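Hypothetical protein (Uncultured marine organism, PDB 2OD5) is of unknown function but probably binds nucleic acid, as a small helix-turn-helix protein of winged-helix-like build. Local coordinates at residues A[11-23]-A[34-46]. Numbering follows the deposited sequence. Where two conformers were deposited one is given.
Sequences MKTVRIREKIKKF and ILEHINSTMRHGT. With EDO (1,2-ethanediol), chain F.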
loop_
_atom_site.group_PDB
_atom_site.type_symbol
_atom_site.label_atom_id
_atom_site.label_comp_id
_atom_site.label_asym_id
_atom_site.label_seq_id
_atom_site.Cartn_x
_atom_site.Cartn_y
_atom_site.Cartn_z
HETATM N N MSE A 11 17.928 0.147 -1.574
HETATM C CA MSE A 11 17.772 1.214 -2.557
HETATM C C MSE A 11 16.465 1.060 -3.333
HETATM O O MSE A 11 15.759 2.037 -3.561
HETATM C CB MSE A 11 18.941 1.229 -3.549
HETATM C CG MSE A 11 20.165 1.990 -3.063
HETATM SE SE MSE A 11 21.784 1.630 -4.128
HETATM C CE MSE A 11 21.615 3.056 -5.465
ATOM N N LYS A 12 16.172 -0.163 -3.764
ATOM C CA LYS A 12 14.925 -0.431 -4.482
ATOM C C LYS A 12 13.749 -0.127 -3.568
ATOM O O LYS A 12 12.820 0.572 -3.962
ATOM C CB LYS A 12 14.842 -1.883 -4.953
ATOM C CG LYS A 12 13.567 -2.173 -5.751
ATOM C CD LYS A 12 13.655 -3.503 -6.483
ATOM C CE LYS A 12 12.343 -3.887 -7.151
ATOM N NZ LYS A 12 12.479 -5.170 -7.886
ATOM N N THR A 13 13.805 -0.650 -2.348
ATOM C CA THR A 13 12.725 -0.460 -1.380
ATOM C C THR A 13 12.492 1.025 -1.099
ATOM O O THR A 13 11.355 1.478 -1.066
ATOM C CB THR A 13 12.973 -1.255 -0.071
ATOM O OG1 THR A 13 12.914 -2.658 -0.367
ATOM C CG2 THR A 13 11.920 -0.946 0.975
ATOM N N VAL A 14 13.562 1.786 -0.941
ATOM C CA VAL A 14 13.440 3.238 -0.791
ATOM C C VAL A 14 12.738 3.910 -1.995
ATOM O O VAL A 14 11.922 4.824 -1.837
ATOM C CB VAL A 14 14.828 3.885 -0.619
ATOM C CG1 VAL A 14 14.740 5.412 -0.718
ATOM C CG2 VAL A 14 15.466 3.444 0.705
ATOM N N ARG A 15 13.105 3.482 -3.195
ATOM C CA ARG A 15 12.495 3.988 -4.420
ATOM C C ARG A 15 10.998 3.659 -4.445
ATOM O O ARG A 15 10.169 4.489 -4.815
ATOM C CB ARG A 15 13.186 3.327 -5.611
ATOM C CG ARG A 15 13.029 4.014 -6.941
ATOM C CD ARG A 15 14.164 3.589 -7.919
ATOM N NE ARG A 15 14.395 2.133 -7.933
ATOM C CZ ARG A 15 13.833 1.267 -8.780
ATOM N NH1 ARG A 15 12.969 1.665 -9.707
ATOM N NH2 ARG A 15 14.129 -0.025 -8.685
ATOM N N ILE A 16 10.680 2.431 -4.072
ATOM C CA ILE A 16 9.291 1.949 -4.037
ATOM C C ILE A 16 8.471 2.772 -3.042
ATOM O O ILE A 16 7.364 3.206 -3.364
ATOM C CB ILE A 16 9.228 0.473 -3.685
ATOM C CG1 ILE A 16 9.773 -0.370 -4.853
ATOM C CG2 ILE A 16 7.789 0.027 -3.442
ATOM C CD1 ILE A 16 9.729 -1.886 -4.621
ATOM N N ARG A 17 9.019 3.003 -1.849
ATOM C CA ARG A 17 8.329 3.817 -0.844
ATOM C C ARG A 17 7.996 5.194 -1.352
ATOM O O ARG A 17 6.917 5.693 -1.077
ATOM C CB ARG A 17 9.143 3.983 0.427
ATOM C CG ARG A 17 9.240 2.767 1.288
ATOM C CD ARG A 17 10.091 3.109 2.507
ATOM N NE ARG A 17 9.997 2.085 3.528
ATOM C CZ ARG A 17 10.665 2.112 4.678
ATOM N NH1 ARG A 17 11.488 3.113 4.952
ATOM N NH2 ARG A 17 10.511 1.135 5.567
ATOM N N GLU A 18 8.928 5.848 -2.048
ATOM C CA GLU A 18 8.681 7.192 -2.549
ATOM C C GLU A 18 7.575 7.197 -3.599
ATOM O O GLU A 18 6.745 8.102 -3.635
ATOM C CB GLU A 18 9.974 7.801 -3.112
ATOM C CG GLU A 18 11.076 7.931 -2.071
ATOM N N LYS A 19 7.560 6.186 -4.461
ATOM C CA LYS A 19 6.490 6.086 -5.456
ATOM C C LYS A 19 5.126 5.889 -4.808
ATOM O O LYS A 19 4.145 6.513 -5.211
ATOM C CB LYS A 19 6.730 4.909 -6.388
ATOM C CG LYS A 19 7.814 5.120 -7.371
ATOM C CD LYS A 19 7.755 4.002 -8.394
ATOM C CE LYS A 19 8.952 4.036 -9.307
ATOM N NZ LYS A 19 8.695 4.809 -10.548
ATOM N N ILE A 20 5.077 4.993 -3.824
ATOM C CA ILE A 20 3.833 4.691 -3.140
ATOM C C ILE A 20 3.284 5.971 -2.478
ATOM O O ILE A 20 2.108 6.295 -2.604
ATOM C CB ILE A 20 4.002 3.581 -2.080
ATOM C CG1 ILE A 20 4.362 2.223 -2.705
ATOM C CG2 ILE A 20 2.729 3.464 -1.270
ATOM C CD1 ILE A 20 4.895 1.205 -1.679
ATOM N N LYS A 21 4.137 6.716 -1.783
ATOM C CA LYS A 21 3.705 7.921 -1.073
ATOM C C LYS A 21 3.124 8.973 -2.022
ATOM O O LYS A 21 2.080 9.561 -1.752
ATOM C CB LYS A 21 4.841 8.473 -0.208
ATOM C CG LYS A 21 5.193 7.610 0.992
ATOM N N LYS A 22 3.765 9.160 -3.165
ATOM C CA LYS A 22 3.246 10.058 -4.197
ATOM C C LYS A 22 1.904 9.595 -4.748
ATOM O O LYS A 22 0.966 10.388 -4.918
ATOM C CB LYS A 22 4.264 10.198 -5.323
ATOM C CG LYS A 22 5.438 11.097 -4.957
ATOM C CD LYS A 22 5.034 12.552 -4.960
ATOM N N PHE A 23 1.799 8.302 -5.015
ATOM C CA PHE A 23 0.569 7.725 -5.522
ATOM C C PHE A 23 -0.596 7.903 -4.544
ATOM O O PHE A 23 -1.711 8.175 -4.965
ATOM C CB PHE A 23 0.784 6.239 -5.842
ATOM C CG PHE A 23 -0.406 5.554 -6.432
ATOM C CD1 PHE A 23 -0.919 5.951 -7.668
ATOM C CD2 PHE A 23 -1.028 4.514 -5.760
ATOM C CE1 PHE A 23 -2.008 5.330 -8.228
ATOM C CE2 PHE A 23 -2.106 3.856 -6.343
ATOM C CZ PHE A 23 -2.599 4.274 -7.574
ATOM N N ILE A 34 -2.150 -0.120 -5.918
ATOM C CA ILE A 34 -0.791 0.293 -5.620
ATOM C C ILE A 34 0.201 -0.566 -6.394
ATOM O O ILE A 34 1.102 -0.047 -7.060
ATOM C CB ILE A 34 -0.479 0.250 -4.095
ATOM C CG1 ILE A 34 -1.416 1.206 -3.319
ATOM C CG2 ILE A 34 0.976 0.659 -3.830
ATOM C CD1 ILE A 34 -1.378 0.997 -1.805
ATOM N N LEU A 35 -0.022 -1.866 -6.375
ATOM C CA LEU A 35 0.840 -2.796 -7.105
ATOM C C LEU A 35 0.814 -2.488 -8.588
ATOM O O LEU A 35 1.861 -2.462 -9.233
ATOM C CB LEU A 35 0.380 -4.244 -6.891
ATOM C CG LEU A 35 1.347 -5.311 -7.456
ATOM C CD1 LEU A 35 2.710 -5.266 -6.737
ATOM C CD2 LEU A 35 0.709 -6.686 -7.335
ATOM N N GLU A 36 -0.367 -2.269 -9.158
ATOM C CA GLU A 36 -0.434 -1.996 -10.580
ATOM C C GLU A 36 0.326 -0.706 -10.921
ATOM O O GLU A 36 1.058 -0.645 -11.907
ATOM C CB GLU A 36 -1.888 -1.939 -11.079
ATOM C CG GLU A 36 -1.969 -1.725 -12.605
ATOM C CD GLU A 36 -3.388 -1.788 -13.200
ATOM O OE1 GLU A 36 -4.369 -1.802 -12.435
ATOM O OE2 GLU A 36 -3.489 -1.772 -14.448
ATOM N N HIS A 37 0.190 0.314 -10.086
ATOM C CA HIS A 37 0.882 1.579 -10.307
ATOM C C HIS A 37 2.376 1.412 -10.257
ATOM O O HIS A 37 3.090 1.849 -11.154
ATOM C CB HIS A 37 0.456 2.606 -9.247
ATOM C CG HIS A 37 1.189 3.889 -9.386
ATOM N ND1 HIS A 37 0.972 4.732 -10.450
ATOM C CD2 HIS A 37 2.210 4.421 -8.673
ATOM C CE1 HIS A 37 1.790 5.769 -10.349
ATOM N NE2 HIS A 37 2.566 5.596 -9.291
ATOM N N ILE A 38 2.872 0.820 -9.180
ATOM C CA ILE A 38 4.302 0.563 -8.968
ATOM C C ILE A 38 4.909 -0.236 -10.120
ATOM O O ILE A 38 5.929 0.112 -10.720
ATOM C CB ILE A 38 4.479 -0.244 -7.643
ATOM C CG1 ILE A 38 4.221 0.646 -6.422
ATOM C CG2 ILE A 38 5.846 -0.798 -7.499
ATOM C CD1 ILE A 38 5.146 1.847 -6.339
ATOM N N ASN A 39 4.267 -1.348 -10.408
ATOM C CA ASN A 39 4.781 -2.232 -11.427
ATOM C C ASN A 39 4.693 -1.659 -12.858
ATOM O O ASN A 39 5.368 -2.156 -13.760
ATOM C CB ASN A 39 4.108 -3.600 -11.341
ATOM C CG ASN A 39 4.642 -4.455 -10.187
ATOM O OD1 ASN A 39 5.547 -4.040 -9.472
ATOM N ND2 ASN A 39 4.089 -5.655 -10.017
ATOM N N SER A 40 3.859 -0.641 -13.060
ATOM C CA SER A 40 3.759 0.052 -14.337
ATOM C C SER A 40 4.871 1.047 -14.595
ATOM O O SER A 40 5.001 1.516 -15.724
ATOM C CB SER A 40 2.401 0.750 -14.477
ATOM O OG SER A 40 2.398 1.961 -13.755
ATOM N N THR A 41 5.693 1.353 -13.591
ATOM C CA THR A 41 6.694 2.418 -13.700
ATOM C C THR A 41 8.093 2.030 -13.241
ATOM O O THR A 41 8.907 2.909 -12.933
ATOM C CB THR A 41 6.243 3.610 -12.844
ATOM O OG1 THR A 41 6.144 3.196 -11.471
ATOM C CG2 THR A 41 4.858 4.091 -13.317
HETATM N N MSE A 42 8.366 0.731 -13.163
HETATM C CA MSE A 42 9.642 0.187 -12.725
HETATM C C MSE A 42 9.945 -0.946 -13.695
HETATM O O MSE A 42 9.008 -1.547 -14.248
HETATM C CB MSE A 42 9.503 -0.418 -11.326
HETATM C CG MSE A 42 9.248 0.576 -10.287
HETATM SE SE MSE A 42 9.331 -0.276 -8.608
HETATM C CE MSE A 42 7.717 -1.310 -8.656
ATOM N N ARG A 43 11.218 -1.237 -13.907
ATOM C CA ARG A 43 11.603 -2.329 -14.822
ATOM C C ARG A 43 11.126 -3.702 -14.323
ATOM O O ARG A 43 10.565 -4.476 -15.090
ATOM C CB ARG A 43 13.116 -2.362 -15.025
ATOM C CG ARG A 43 13.583 -3.440 -15.931
ATOM C CD ARG A 43 12.874 -3.452 -17.283
ATOM N NE ARG A 43 13.383 -4.475 -18.191
ATOM C CZ ARG A 43 12.892 -5.717 -18.259
ATOM N NH1 ARG A 43 11.889 -6.075 -17.495
ATOM N NH2 ARG A 43 13.400 -6.600 -19.101
ATOM N N HIS A 44 11.370 -4.000 -13.051
ATOM C CA HIS A 44 11.101 -5.341 -12.503
ATOM C C HIS A 44 9.970 -5.345 -11.503
ATOM O O HIS A 44 9.182 -6.289 -11.477
ATOM C CB HIS A 44 12.357 -5.935 -11.896
ATOM C CG HIS A 44 13.439 -6.151 -12.906
ATOM N ND1 HIS A 44 13.292 -7.025 -13.960
ATOM C CD2 HIS A 44 14.626 -5.525 -13.097
ATOM C CE1 HIS A 44 14.385 -6.993 -14.706
ATOM N NE2 HIS A 44 15.201 -6.077 -14.213
ATOM N N GLY A 45 9.877 -4.282 -10.702
ATOM C CA GLY A 45 8.761 -4.087 -9.817
ATOM C C GLY A 45 8.781 -5.072 -8.663
ATOM O O GLY A 45 9.849 -5.544 -8.253
ATOM N N THR A 46 7.590 -5.409 -8.172
ATOM C CA THR A 46 7.470 -6.232 -6.977
ATOM C C THR A 46 6.279 -7.182 -7.074
ATOM O O THR A 46 5.636 -7.292 -8.134
ATOM C CB THR A 46 7.397 -5.298 -5.725
ATOM O OG1 THR A 46 7.568 -6.050 -4.520
ATOM C CG2 THR A 46 6.108 -4.493 -5.699
HETATM C C1 EDO F . 17.465 -0.607 -7.377
HETATM O O1 EDO F . 18.399 -0.548 -6.292
HETATM C C2 EDO F . 17.296 0.790 -7.959
HETATM O O2 EDO F . 16.754 1.686 -6.980
HETATM O O HOH W 1 13.321 0.674 -12.826
HETATM O O HOH W 2 4.022 7.526 -7.764
#
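Phe23 and His37 lie in an offset stack, centroids 4.2 Å apart and planes only 10° from parallel. Phe23 CD1 sits over the centre of the imidazole, whereas His37 CG meets the phenyl face toward its rim and His37 CB adds a CH-pi contact. With CG anti to the backbone N (chi1 -177°), Phe23 reaches across to helix 34-39, its CE2 also 3.9 Å from Ile34 CA. An alanine here would probably leave the His37 ring without its stacking partner and open a gap beside Ile34. A water that donates to Lys19 O also lies 2.9 Å from His37 NE2, linking the imidazole to the backbone of helix 11-23. Further in, Ile20 CG1 meets both Ile34 CG2 and Ile38 CD1. The helices, at 121° to one another, are the first two of a three-helix bundle followed by the long hairpin of strands 61-71 and 75-84, consistent with a winged helix; Ile20 extends the core to Leu51 and Leu55 of helix 48-57. Beyond Ile38 the loop takes over: the selenomethionine side chain of Met42 crosses that of Ile16 at about a right angle, Met42 SE 3.8 Å from Ile16 CG1. Lys19, bent at its last torsion, brings NZ 3.1 Å from Thr41 O, above the carbonyl plane, with a weaker bond to Thr41 OG1. The extended Lys12 sends NZ to Gly45 O (2.7 Å), while Thr46 N bonds to Asn39 OD1 and Asn39 ND2 to Thr46 O.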